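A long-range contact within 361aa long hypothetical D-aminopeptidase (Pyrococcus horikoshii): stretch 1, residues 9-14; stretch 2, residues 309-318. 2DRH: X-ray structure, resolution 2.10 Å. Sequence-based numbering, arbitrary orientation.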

# COMPACT_ATOMS: atom_id res chain seq x y z
N LYS A 9 24.89 -16.89 -20.67
CA LYS A 9 23.94 -17.64 -19.85
C LYS A 9 23.44 -16.80 -18.68
O LYS A 9 24.23 -16.26 -17.91
CB LYS A 9 24.62 -18.90 -19.30
CG LYS A 9 25.26 -19.81 -20.34
CD LYS A 9 26.26 -20.76 -19.67
CE LYS A 9 26.83 -21.76 -20.65
NZ LYS A 9 25.82 -22.77 -21.07
N ILE A 10 22.12 -16.70 -18.55
CA ILE A 10 21.51 -15.96 -17.46
C ILE A 10 20.49 -16.86 -16.79
O ILE A 10 19.56 -17.35 -17.44
CB ILE A 10 20.81 -14.67 -17.97
CG1 ILE A 10 21.87 -13.66 -18.40
CG2 ILE A 10 19.93 -14.08 -16.87
CD1 ILE A 10 21.30 -12.40 -19.00
N GLY A 11 20.67 -17.10 -15.50
CA GLY A 11 19.76 -17.95 -14.76
C GLY A 11 20.09 -19.42 -14.93
O GLY A 11 21.11 -19.78 -15.52
N VAL A 12 19.21 -20.28 -14.41
CA VAL A 12 19.41 -21.72 -14.48
C VAL A 12 18.23 -22.44 -15.14
O VAL A 12 18.29 -23.64 -15.39
CB VAL A 12 19.60 -22.32 -13.07
CG1 VAL A 12 20.78 -21.66 -12.38
CG2 VAL A 12 18.33 -22.13 -12.25
N PHE A 13 17.16 -21.70 -15.41
CA PHE A 13 16.00 -22.31 -16.05
C PHE A 13 16.15 -22.21 -17.56
O PHE A 13 16.80 -21.30 -18.06
CB PHE A 13 14.71 -21.61 -15.61
CG PHE A 13 14.33 -21.88 -14.19
CD1 PHE A 13 14.04 -23.17 -13.77
CD2 PHE A 13 14.25 -20.85 -13.26
CE1 PHE A 13 13.68 -23.43 -12.44
CE2 PHE A 13 13.90 -21.10 -11.94
CZ PHE A 13 13.61 -22.39 -11.53
N LYS A 14 15.57 -23.17 -18.27
CA LYS A 14 15.66 -23.16 -19.72
C LYS A 14 14.60 -22.24 -20.29
O LYS A 14 13.50 -22.13 -19.74
CB LYS A 14 15.48 -24.58 -20.28
CG LYS A 14 14.15 -25.23 -19.94
CD LYS A 14 14.03 -26.60 -20.60
CE LYS A 14 12.67 -27.24 -20.35
NZ LYS A 14 12.42 -27.53 -18.91
N SER A 309 8.19 -20.55 -5.47
CA SER A 309 9.48 -19.86 -5.51
C SER A 309 10.15 -19.98 -6.88
O SER A 309 10.81 -19.04 -7.35
CB SER A 309 10.40 -20.37 -4.40
OG SER A 309 9.88 -20.02 -3.13
N PRO A 310 9.98 -21.14 -7.55
CA PRO A 310 10.59 -21.30 -8.87
C PRO A 310 10.06 -20.22 -9.83
O PRO A 310 10.81 -19.71 -10.67
CB PRO A 310 10.15 -22.70 -9.28
CG PRO A 310 10.15 -23.42 -7.98
CD PRO A 310 9.45 -22.43 -7.07
N LEU A 311 8.79 -19.87 -9.69
CA LEU A 311 8.22 -18.84 -10.56
C LEU A 311 8.82 -17.47 -10.22
O LEU A 311 9.00 -16.62 -11.10
CB LEU A 311 6.69 -18.81 -10.42
CG LEU A 311 5.93 -20.09 -10.84
CD1 LEU A 311 4.50 -20.02 -10.36
CD2 LEU A 311 5.97 -20.25 -12.36
N PHE A 312 9.15 -17.24 -8.95
CA PHE A 312 9.76 -15.97 -8.55
C PHE A 312 11.14 -15.86 -9.20
O PHE A 312 11.52 -14.81 -9.72
CB PHE A 312 9.93 -15.88 -7.03
CG PHE A 312 8.65 -15.70 -6.27
CD1 PHE A 312 7.44 -15.47 -6.92
CD2 PHE A 312 8.65 -15.73 -4.87
CE1 PHE A 312 6.26 -15.28 -6.20
CE2 PHE A 312 7.49 -15.54 -4.14
CZ PHE A 312 6.29 -15.31 -4.81
N LYS A 313 11.89 -16.96 -9.17
CA LYS A 313 13.23 -16.96 -9.77
C LYS A 313 13.15 -16.82 -11.29
O LYS A 313 13.89 -16.02 -11.88
CB LYS A 313 13.97 -18.25 -9.40
CG LYS A 313 15.22 -18.50 -10.24
CD LYS A 313 15.99 -19.71 -9.77
CE LYS A 313 16.62 -19.45 -8.42
NZ LYS A 313 17.50 -18.25 -8.50
N ALA A 314 12.27 -17.60 -11.91
CA ALA A 314 12.09 -17.56 -13.36
C ALA A 314 11.71 -16.15 -13.82
O ALA A 314 12.12 -15.71 -14.89
CB ALA A 314 10.99 -18.56 -13.77
N THR A 315 10.93 -15.45 -13.01
CA THR A 315 10.52 -14.09 -13.33
C THR A 315 11.75 -13.19 -13.37
O THR A 315 11.98 -12.49 -14.36
CB THR A 315 9.53 -13.55 -12.27
OG1 THR A 315 8.35 -14.35 -12.27
CG2 THR A 315 9.16 -12.08 -12.57
N ALA A 316 12.54 -13.22 -12.30
CA ALA A 316 13.75 -12.41 -12.22
C ALA A 316 14.65 -12.73 -13.41
O ALA A 316 15.25 -11.84 -14.01
CB ALA A 316 14.48 -12.68 -10.90
N GLU A 317 14.75 -14.02 -13.74
CA GLU A 317 15.58 -14.43 -14.86
C GLU A 317 15.09 -13.88 -16.19
O GLU A 317 15.86 -13.28 -16.94
CB GLU A 317 15.64 -15.96 -14.96
CG GLU A 317 16.78 -16.58 -14.20
CD GLU A 317 16.74 -18.10 -14.27
OE1 GLU A 317 16.56 -18.65 -15.38
OE2 GLU A 317 16.90 -18.74 -13.22
N ALA A 318 13.81 -14.09 -16.48
CA ALA A 318 13.22 -13.60 -17.72
C ALA A 318 13.43 -12.10 -17.87
O ALA A 318 13.74 -11.61 -18.95
CB ALA A 318 11.74 -13.93 -17.75

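The carboxylate of Glu317 binds two consecutive backbone amides of a loop more than 300 residues away in sequence. Val12 N donates to Glu317 OE2 at 3.0 Å, with an N-H...O angle of 165°. Phe13 N donates to Glu317 OE1 at 3.1 Å, with an angle of 155°. These amides lie in a segment without regular helix or strand; their acceptors here are side-chain oxygens. Glu317 OE1 is also hydrogen-bonded elsewhere in the structure.

The CA-to-CB bond of Glu317 points toward the loop, and chi1, at -91°, lies between the usual wells. Gly11 lets the carboxylate come very close: Gly11 CA is 3.1 Å from Glu317 CD. A CB on Gly11 would point toward the helix and lie 1.9 Å from Glu317 CD, a clash. The backbone angles of Gly11, 83/-173, call for glycine in their own right, because a CB would also be jammed against the carbonyl oxygen of Ile10.

Phe13 supplies the main apolar part of the contact. Its CA-to-CB bond points toward the helix, and its ring reaches residues on successive turns. Phe13 CZ is 4.1 Å from Pro310 CB, and Phe13 CD2 is 4.0 Å from Ala314 CB. Phe13 CE2 approaches Lys313 CD to 3.3 Å, a tight contact with the aliphatic part of the lysine. Phe13 CE2 is also 3.6 Å from Pro310 O. Pro310 O accepts the helical hydrogen bond from Ala314 N, at 2.8 Å.

Val12 adds a smaller contact. Val12 CG2 is 4.2 Å from Lys313 CD and 3.8 Å from Glu317 OE2. Lys313 and Glu317 are one helical turn apart, joined by the backbone hydrogen bond from Glu317 N to Lys313 O at 2.9 Å. Together the stretches bury 315 Å², with Glu317 and Phe13 the largest contributors.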